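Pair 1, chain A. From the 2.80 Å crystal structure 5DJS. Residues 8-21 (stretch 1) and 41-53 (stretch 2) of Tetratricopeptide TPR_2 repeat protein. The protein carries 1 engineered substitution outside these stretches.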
# COMPACT_ATOMS: atom_id res chain seq x y z
N THR A 8 -26.34 -22.15 -19.91
CA THR A 8 -26.61 -20.74 -19.57
C THR A 8 -25.70 -20.25 -18.44
O THR A 8 -25.13 -19.16 -18.52
CB THR A 8 -28.09 -20.52 -19.17
OG1 THR A 8 -28.94 -21.23 -20.07
CG2 THR A 8 -28.46 -19.03 -19.20
N ILE A 9 -25.57 -21.07 -17.39
CA ILE A 9 -24.65 -20.81 -16.28
C ILE A 9 -23.20 -20.65 -16.77
O ILE A 9 -22.54 -19.67 -16.41
CB ILE A 9 -24.75 -21.90 -15.18
CG1 ILE A 9 -26.06 -21.72 -14.39
CG2 ILE A 9 -23.57 -21.86 -14.21
CD1 ILE A 9 -26.50 -22.94 -13.60
N LYS A 10 -22.74 -21.59 -17.60
CA LYS A 10 -21.35 -21.59 -18.09
C LYS A 10 -20.99 -20.35 -18.92
O LYS A 10 -19.90 -19.78 -18.75
CB LYS A 10 -21.08 -22.84 -18.92
CG LYS A 10 -19.61 -23.20 -19.01
CD LYS A 10 -19.38 -24.36 -19.96
CE LYS A 10 -17.94 -24.85 -19.88
NZ LYS A 10 -17.44 -25.25 -21.22
N ALA A 11 -21.91 -19.93 -19.79
CA ALA A 11 -21.76 -18.70 -20.58
C ALA A 11 -21.78 -17.42 -19.72
O ALA A 11 -21.03 -16.47 -19.98
CB ALA A 11 -22.83 -18.62 -21.66
N LEU A 12 -22.65 -17.39 -18.72
CA LEU A 12 -22.68 -16.31 -17.73
C LEU A 12 -21.40 -16.29 -16.89
O LEU A 12 -20.89 -15.22 -16.57
CB LEU A 12 -23.90 -16.43 -16.82
CG LEU A 12 -25.24 -16.11 -17.48
CD1 LEU A 12 -26.40 -16.71 -16.69
CD2 LEU A 12 -25.43 -14.60 -17.63
N LEU A 13 -20.89 -17.48 -16.55
CA LEU A 13 -19.74 -17.60 -15.65
C LEU A 13 -18.41 -17.20 -16.32
O LEU A 13 -17.56 -16.58 -15.68
CB LEU A 13 -19.66 -19.01 -15.06
CG LEU A 13 -19.38 -19.19 -13.56
CD1 LEU A 13 -20.09 -18.19 -12.65
CD2 LEU A 13 -19.75 -20.62 -13.14
N SER A 14 -18.25 -17.53 -17.60
CA SER A 14 -17.08 -17.06 -18.37
C SER A 14 -17.20 -15.58 -18.74
O SER A 14 -16.20 -14.87 -18.71
CB SER A 14 -16.88 -17.90 -19.63
OG SER A 14 -18.10 -18.06 -20.32
N HIS A 15 -18.41 -15.13 -19.08
CA HIS A 15 -18.68 -13.69 -19.30
C HIS A 15 -18.34 -12.87 -18.05
O HIS A 15 -17.77 -11.78 -18.16
CB HIS A 15 -20.14 -13.47 -19.73
CG HIS A 15 -20.54 -12.02 -19.84
ND1 HIS A 15 -21.43 -11.42 -18.98
CD2 HIS A 15 -20.16 -11.06 -20.72
CE1 HIS A 15 -21.59 -10.15 -19.32
NE2 HIS A 15 -20.83 -9.91 -20.37
N ALA A 16 -18.69 -13.40 -16.89
CA ALA A 16 -18.43 -12.74 -15.61
C ALA A 16 -16.93 -12.63 -15.33
O ALA A 16 -16.46 -11.60 -14.86
CB ALA A 16 -19.13 -13.47 -14.48
N HIS A 17 -16.20 -13.71 -15.61
CA HIS A 17 -14.74 -13.72 -15.45
C HIS A 17 -14.00 -12.78 -16.42
O HIS A 17 -12.98 -12.19 -16.05
CB HIS A 17 -14.18 -15.15 -15.57
CG HIS A 17 -14.37 -15.99 -14.35
ND1 HIS A 17 -13.91 -15.61 -13.11
CD2 HIS A 17 -14.95 -17.20 -14.18
CE1 HIS A 17 -14.21 -16.55 -12.23
NE2 HIS A 17 -14.85 -17.52 -12.85
N GLU A 18 -14.48 -12.68 -17.66
CA GLU A 18 -13.93 -11.72 -18.63
C GLU A 18 -14.16 -10.29 -18.16
O GLU A 18 -13.22 -9.48 -18.13
CB GLU A 18 -14.56 -11.89 -20.02
CG GLU A 18 -14.06 -13.09 -20.82
CD GLU A 18 -14.69 -13.17 -22.20
OE1 GLU A 18 -14.63 -12.17 -22.94
OE2 GLU A 18 -15.25 -14.23 -22.54
N ALA A 19 -15.41 -10.00 -17.81
CA ALA A 19 -15.83 -8.68 -17.32
C ALA A 19 -14.98 -8.17 -16.15
O ALA A 19 -14.64 -6.99 -16.10
CB ALA A 19 -17.30 -8.70 -16.94
N GLN A 20 -14.64 -9.06 -15.22
CA GLN A 20 -13.82 -8.68 -14.06
C GLN A 20 -12.34 -8.54 -14.42
O GLN A 20 -11.67 -7.64 -13.92
CB GLN A 20 -14.07 -9.62 -12.86
CG GLN A 20 -13.24 -10.91 -12.80
CD GLN A 20 -11.99 -10.82 -11.92
OE1 GLN A 20 -11.80 -9.87 -11.16
NE2 GLN A 20 -11.14 -11.84 -12.02
N ARG A 21 -11.83 -9.40 -15.31
CA ARG A 21 -10.45 -9.27 -15.80
C ARG A 21 -10.22 -8.01 -16.63
O ARG A 21 -9.13 -7.44 -16.58
CB ARG A 21 -10.00 -10.49 -16.62
CG ARG A 21 -9.31 -11.58 -15.81
CD ARG A 21 -8.52 -12.52 -16.72
NE ARG A 21 -9.35 -13.05 -17.80
CZ ARG A 21 -10.25 -14.04 -17.69
NH1 ARG A 21 -10.47 -14.64 -16.52
NH2 ARG A 21 -10.95 -14.42 -18.76
N ASP A 41 -26.83 -22.23 -5.01
CA ASP A 41 -25.70 -22.93 -4.40
C ASP A 41 -24.44 -22.96 -5.30
O ASP A 41 -23.51 -23.71 -5.02
CB ASP A 41 -26.11 -24.36 -4.00
CG ASP A 41 -26.96 -24.41 -2.72
OD1 ASP A 41 -27.09 -23.39 -2.00
OD2 ASP A 41 -27.51 -25.51 -2.44
N ASN A 42 -24.40 -22.12 -6.34
CA ASN A 42 -23.23 -22.05 -7.21
C ASN A 42 -22.04 -21.34 -6.52
O ASN A 42 -21.95 -20.11 -6.52
CB ASN A 42 -23.60 -21.37 -8.53
CG ASN A 42 -22.68 -21.78 -9.66
OD1 ASN A 42 -23.06 -22.59 -10.51
ND2 ASN A 42 -21.48 -21.23 -9.69
N SER A 43 -21.14 -22.14 -5.95
CA SER A 43 -20.02 -21.62 -5.16
C SER A 43 -19.04 -20.76 -5.96
O SER A 43 -18.38 -19.89 -5.39
CB SER A 43 -19.27 -22.75 -4.46
OG SER A 43 -18.45 -23.47 -5.36
N GLU A 44 -18.94 -20.99 -7.26
CA GLU A 44 -18.05 -20.19 -8.12
C GLU A 44 -18.53 -18.73 -8.24
O GLU A 44 -17.71 -17.81 -8.36
CB GLU A 44 -17.95 -20.83 -9.51
CG GLU A 44 -16.73 -20.39 -10.31
CD GLU A 44 -16.67 -21.01 -11.70
OE1 GLU A 44 -17.24 -22.11 -11.91
OE2 GLU A 44 -16.04 -20.39 -12.58
N ALA A 45 -19.84 -18.53 -8.18
CA ALA A 45 -20.47 -17.24 -8.42
C ALA A 45 -20.59 -16.48 -7.10
O ALA A 45 -20.41 -15.26 -7.07
CB ALA A 45 -21.84 -17.45 -9.04
N LEU A 46 -20.93 -17.20 -6.03
CA LEU A 46 -20.79 -16.72 -4.66
C LEU A 46 -19.38 -16.18 -4.42
O LEU A 46 -19.21 -15.05 -3.97
CB LEU A 46 -21.07 -17.84 -3.65
CG LEU A 46 -22.45 -18.01 -2.98
CD1 LEU A 46 -23.52 -17.04 -3.44
CD2 LEU A 46 -22.93 -19.44 -3.12
N HIS A 47 -18.38 -17.00 -4.75
CA HIS A 47 -16.97 -16.62 -4.65
C HIS A 47 -16.59 -15.34 -5.43
O HIS A 47 -15.90 -14.47 -4.89
CB HIS A 47 -16.07 -17.76 -5.13
CG HIS A 47 -14.65 -17.36 -5.33
ND1 HIS A 47 -13.82 -17.04 -4.28
CD2 HIS A 47 -13.91 -17.22 -6.46
CE1 HIS A 47 -12.62 -16.73 -4.75
NE2 HIS A 47 -12.65 -16.82 -6.06
N LEU A 48 -17.02 -15.24 -6.68
CA LEU A 48 -16.68 -14.10 -7.53
C LEU A 48 -17.34 -12.80 -7.06
O LEU A 48 -16.68 -11.75 -7.01
CB LEU A 48 -17.04 -14.38 -9.00
CG LEU A 48 -16.66 -13.35 -10.06
CD1 LEU A 48 -15.21 -12.87 -9.93
CD2 LEU A 48 -16.89 -13.92 -11.45
N LEU A 49 -18.63 -12.87 -6.70
CA LEU A 49 -19.31 -11.78 -5.98
C LEU A 49 -18.60 -11.41 -4.68
O LEU A 49 -18.56 -10.24 -4.30
CB LEU A 49 -20.75 -12.14 -5.66
CG LEU A 49 -21.86 -11.75 -6.62
CD1 LEU A 49 -23.17 -12.36 -6.14
CD2 LEU A 49 -22.02 -10.24 -6.71
N GLY A 50 -18.08 -12.42 -3.99
CA GLY A 50 -17.16 -12.22 -2.87
C GLY A 50 -15.99 -11.31 -3.18
O GLY A 50 -15.82 -10.31 -2.50
N LEU A 51 -15.19 -11.65 -4.21
CA LEU A 51 -14.02 -10.83 -4.62
C LEU A 51 -14.42 -9.39 -4.89
O LEU A 51 -13.81 -8.47 -4.37
CB LEU A 51 -13.39 -11.30 -5.93
CG LEU A 51 -12.94 -12.71 -6.19
CD1 LEU A 51 -12.13 -12.76 -7.48
CD2 LEU A 51 -12.11 -13.18 -5.03
N LEU A 52 -15.43 -9.24 -5.74
CA LEU A 52 -15.79 -7.96 -6.32
C LEU A 52 -16.20 -6.98 -5.24
O LEU A 52 -15.72 -5.85 -5.22
CB LEU A 52 -16.92 -8.12 -7.34
CG LEU A 52 -16.58 -8.91 -8.61
CD1 LEU A 52 -17.87 -9.28 -9.35
CD2 LEU A 52 -15.64 -8.13 -9.52
N HIS A 53 -17.06 -7.43 -4.34
CA HIS A 53 -17.46 -6.63 -3.18
C HIS A 53 -16.30 -6.40 -2.19
O HIS A 53 -16.24 -5.36 -1.55
CB HIS A 53 -18.68 -7.24 -2.50
CG HIS A 53 -19.95 -6.97 -3.23
ND1 HIS A 53 -20.66 -5.80 -3.07
CD2 HIS A 53 -20.62 -7.68 -4.17
CE1 HIS A 53 -21.72 -5.81 -3.86
NE2 HIS A 53 -21.72 -6.94 -4.54

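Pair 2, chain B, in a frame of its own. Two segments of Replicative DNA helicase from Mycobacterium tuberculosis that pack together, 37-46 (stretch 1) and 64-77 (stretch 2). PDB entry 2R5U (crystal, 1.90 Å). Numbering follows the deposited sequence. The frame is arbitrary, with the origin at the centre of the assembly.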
# COMPACT_ATOMS: atom_id res chain seq x y z
N VAL B 37 -16.95 23.88 28.93
CA VAL B 37 -15.57 23.49 29.29
C VAL B 37 -14.54 24.27 28.49
O VAL B 37 -13.58 24.82 29.06
CB VAL B 37 -15.30 21.99 29.11
CG1 VAL B 37 -13.79 21.71 29.21
CG2 VAL B 37 -15.98 21.21 30.17
N LEU B 38 -14.72 24.32 27.17
CA LEU B 38 -13.77 24.98 26.29
C LEU B 38 -13.76 26.50 26.52
O LEU B 38 -12.71 27.11 26.51
CB LEU B 38 -14.03 24.63 24.83
CG LEU B 38 -13.78 23.17 24.43
CD1 LEU B 38 -14.23 22.94 23.00
CD2 LEU B 38 -12.30 22.77 24.63
N GLY B 39 -14.95 27.07 26.72
CA GLY B 39 -15.11 28.50 27.02
C GLY B 39 -14.37 28.87 28.28
O GLY B 39 -13.65 29.85 28.30
N GLY B 40 -14.54 28.06 29.33
CA GLY B 40 -13.88 28.25 30.62
C GLY B 40 -12.36 28.23 30.55
O GLY B 40 -11.70 29.09 31.10
N MET B 41 -11.82 27.21 29.89
CA MET B 41 -10.40 27.06 29.62
C MET B 41 -9.78 28.25 28.90
O MET B 41 -8.67 28.62 29.22
CB MET B 41 -10.14 25.78 28.81
CG MET B 41 -10.51 24.46 29.56
SD MET B 41 -10.24 22.97 28.51
CE MET B 41 -8.45 22.82 28.59
N LEU B 42 -10.51 28.82 27.94
CA LEU B 42 -10.05 29.98 27.17
C LEU B 42 -10.00 31.29 28.01
O LEU B 42 -9.34 32.25 27.63
CB LEU B 42 -10.91 30.18 25.91
CG LEU B 42 -10.70 29.18 24.75
CD1 LEU B 42 -11.73 29.33 23.62
CD2 LEU B 42 -9.30 29.25 24.18
N LEU B 43 -10.69 31.29 29.15
CA LEU B 43 -10.78 32.47 30.04
C LEU B 43 -9.81 32.42 31.22
O LEU B 43 -9.52 33.45 31.85
CB LEU B 43 -12.22 32.62 30.54
CG LEU B 43 -13.22 33.01 29.45
CD1 LEU B 43 -14.62 33.02 30.01
CD2 LEU B 43 -12.87 34.38 28.84
N SER B 44 -9.30 31.24 31.55
CA SER B 44 -8.58 31.08 32.80
C SER B 44 -7.64 29.89 32.81
O SER B 44 -8.05 28.77 32.51
CB SER B 44 -9.59 30.95 33.95
OG SER B 44 -9.02 30.35 35.09
N LYS B 45 -6.38 30.12 33.17
CA LYS B 45 -5.43 29.03 33.39
C LYS B 45 -5.81 28.10 34.55
O LYS B 45 -5.59 26.88 34.48
CB LYS B 45 -4.02 29.58 33.60
CG LYS B 45 -2.96 28.53 33.83
CD LYS B 45 -1.59 29.19 33.94
CE LYS B 45 -0.57 28.24 34.53
NZ LYS B 45 0.78 28.89 34.57
N ASP B 46 -6.38 28.67 35.62
CA ASP B 46 -6.91 27.85 36.73
C ASP B 46 -7.99 26.87 36.26
O ASP B 46 -8.08 25.76 36.79
CB ASP B 46 -7.48 28.74 37.85
CG ASP B 46 -6.42 29.64 38.49
OD1 ASP B 46 -5.21 29.35 38.35
OD2 ASP B 46 -6.79 30.65 39.14
N ALA B 64 -14.25 18.88 16.34
CA ALA B 64 -13.84 20.28 16.49
C ALA B 64 -13.47 20.62 17.95
O ALA B 64 -12.50 21.34 18.18
CB ALA B 64 -14.93 21.23 15.98
N HIS B 65 -14.24 20.10 18.90
CA HIS B 65 -14.00 20.32 20.31
C HIS B 65 -12.71 19.64 20.79
O HIS B 65 -11.97 20.24 21.54
CB HIS B 65 -15.19 19.89 21.17
CG HIS B 65 -16.43 20.68 20.91
ND1 HIS B 65 -17.65 20.32 21.43
CD2 HIS B 65 -16.64 21.80 20.18
CE1 HIS B 65 -18.56 21.21 21.05
NE2 HIS B 65 -17.97 22.11 20.29
N GLN B 66 -12.45 18.41 20.33
CA GLN B 66 -11.17 17.75 20.66
C GLN B 66 -9.99 18.56 20.14
O GLN B 66 -8.98 18.66 20.82
CB GLN B 66 -11.07 16.31 20.12
CG GLN B 66 -9.91 15.51 20.75
CD GLN B 66 -10.14 15.23 22.22
OE1 GLN B 66 -9.35 15.66 23.08
NE2 GLN B 66 -11.24 14.55 22.53
N ASN B 67 -10.12 19.09 18.94
CA ASN B 67 -9.06 19.88 18.31
C ASN B 67 -8.75 21.11 19.17
O ASN B 67 -7.58 21.44 19.42
CB ASN B 67 -9.46 20.37 16.91
CG ASN B 67 -9.52 19.24 15.85
OD1 ASN B 67 -8.89 18.19 15.97
ND2 ASN B 67 -10.24 19.51 14.77
N VAL B 68 -9.81 21.80 19.61
CA VAL B 68 -9.64 23.00 20.42
C VAL B 68 -8.95 22.63 21.73
O VAL B 68 -7.96 23.26 22.12
CB VAL B 68 -10.97 23.73 20.69
CG1 VAL B 68 -10.75 24.93 21.67
CG2 VAL B 68 -11.55 24.20 19.37
N TYR B 69 -9.48 21.60 22.40
CA TYR B 69 -8.92 21.12 23.65
C TYR B 69 -7.43 20.76 23.53
O TYR B 69 -6.63 21.15 24.39
CB TYR B 69 -9.72 19.91 24.15
CG TYR B 69 -9.26 19.35 25.48
CD1 TYR B 69 -9.70 19.90 26.67
CD2 TYR B 69 -8.37 18.26 25.53
CE1 TYR B 69 -9.28 19.40 27.88
CE2 TYR B 69 -7.94 17.74 26.74
CZ TYR B 69 -8.41 18.32 27.92
OH TYR B 69 -8.02 17.84 29.13
N ASP B 70 -7.08 20.02 22.48
CA ASP B 70 -5.69 19.59 22.24
C ASP B 70 -4.76 20.79 22.03
O ASP B 70 -3.64 20.80 22.53
CB ASP B 70 -5.59 18.64 21.03
CG ASP B 70 -6.35 17.32 21.21
OD1 ASP B 70 -6.84 17.02 22.34
OD2 ASP B 70 -6.50 16.59 20.20
N ALA B 71 -5.25 21.81 21.30
CA ALA B 71 -4.49 23.04 21.10
C ALA B 71 -4.23 23.79 22.43
O ALA B 71 -3.11 24.23 22.69
CB ALA B 71 -5.19 23.95 20.09
N ILE B 72 -5.26 23.90 23.28
CA ILE B 72 -5.09 24.51 24.62
C ILE B 72 -4.06 23.72 25.46
O ILE B 72 -3.16 24.30 26.07
CB ILE B 72 -6.44 24.61 25.37
CG1 ILE B 72 -7.47 25.45 24.57
CG2 ILE B 72 -6.23 25.20 26.76
CD1 ILE B 72 -8.91 25.36 25.17
N LEU B 73 -4.20 22.40 25.50
CA LEU B 73 -3.27 21.58 26.25
C LEU B 73 -1.84 21.71 25.71
O LEU B 73 -0.89 21.71 26.48
CB LEU B 73 -3.69 20.11 26.25
CG LEU B 73 -4.92 19.68 27.06
CD1 LEU B 73 -4.63 18.26 27.52
CD2 LEU B 73 -5.27 20.58 28.25
N ASP B 74 -1.70 21.80 24.38
CA ASP B 74 -0.38 22.03 23.75
C ASP B 74 0.30 23.28 24.30
O ASP B 74 1.48 23.24 24.68
CB ASP B 74 -0.50 22.18 22.24
CG ASP B 74 0.18 21.06 21.50
OD1 ASP B 74 -0.44 19.98 21.34
OD2 ASP B 74 1.35 21.28 21.08
N LEU B 75 -0.45 24.38 24.33
CA LEU B 75 0.03 25.66 24.84
C LEU B 75 0.35 25.60 26.34
O LEU B 75 1.41 26.03 26.77
CB LEU B 75 -1.01 26.75 24.55
CG LEU B 75 -1.09 27.17 23.07
CD1 LEU B 75 -2.32 28.03 22.82
CD2 LEU B 75 0.17 27.92 22.66
N TYR B 76 -0.59 25.06 27.11
CA TYR B 76 -0.45 24.94 28.55
C TYR B 76 0.77 24.08 28.97
O TYR B 76 1.49 24.44 29.90
CB TYR B 76 -1.76 24.40 29.12
CG TYR B 76 -1.81 24.10 30.60
CD1 TYR B 76 -2.12 25.10 31.53
CD2 TYR B 76 -1.64 22.80 31.06
CE1 TYR B 76 -2.21 24.81 32.89
CE2 TYR B 76 -1.72 22.49 32.41
CZ TYR B 76 -2.00 23.50 33.32
OH TYR B 76 -2.09 23.17 34.65
N GLY B 77 1.00 22.97 28.27
CA GLY B 77 2.16 22.10 28.51
C GLY B 77 3.48 22.79 28.20
O GLY B 77 4.53 22.36 28.67

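Two helices that run side by side in nearly the same direction present a recurrent packing problem, and two different sets of side chains can answer it on almost identical backbones. In pair 1 the helix axes approach to 11.1 Å and their N-to-C directions differ by 21°; in pair 2 the values are 10.5 Å and 23°. Fourteen central residues superpose with an RMSD of 0.4 Å. The buried surface is also nearly equal, 456 Å² in pair 1 and 465 Å² in pair 2.

One matched position that faces the partner helix is leucine in both pairs. Leu13(A) matches Leu38(B), with side-chain centres 0.8 Å apart, and both point toward the partner helix. Their surroundings differ. Leu38(B) is a knob in a hole formed by His65(B), Val68(B), Tyr69(B) and Ile72(B), its CD1 lying 3.7 Å from CB of His65(B) and its CD2 4.0 Å from CG1 of Val68(B). Leu13(A) instead meets a mixed surface: its CD1 is 4.1 Å from CB of Ala45(A), while its CD2 comes within 3.2 Å of OE1 of Glu44(A).

That glutamate matches Val68(B), and its partner His17(A) matches Leu42(B). In pair 1 the two polar residues are linked by one hydrogen bond: NE2 of His17(A) donates to OE2 of Glu44(A) at 3.1 Å, at the edge of the imidazole. One face of the ring is packed by CD2 of Leu48(A), 4.1 Å from the ring centroid. In pair 2 no hydrogen bond crosses between the stretches. Leu42(B) packs its CD2 4.0 Å from CD1 of Ile72(B), the counterpart of Leu48(A), so an aliphatic contact occupies the place of the CH-pi contact.

A third solution concerns size. Ala16(A) matches Met41(B), and Ala45(A) matches Tyr69(B). In pair 1 both positions are small, and Leu48(A) reaches across to place CD2 3.8 Å from CB of Ala16(A). In pair 2 both are large, yet they fit together: CE of Met41(B) lies 3.6 Å from CE1 of Tyr69(B) and 3.7 Å from CG2 of Ile72(B), while its SD sits 4.7 Å from the tyrosine ring centroid in an oblique sulfur-aromatic contact.

The general principle is that a shared backbone geometry sets which positions face one another, while the side chains decide which of them touch and by what chemistry. Around a shared leucine, the interface can be built from a polar pair with small neighbours, or from an apolar cluster with bulky ones.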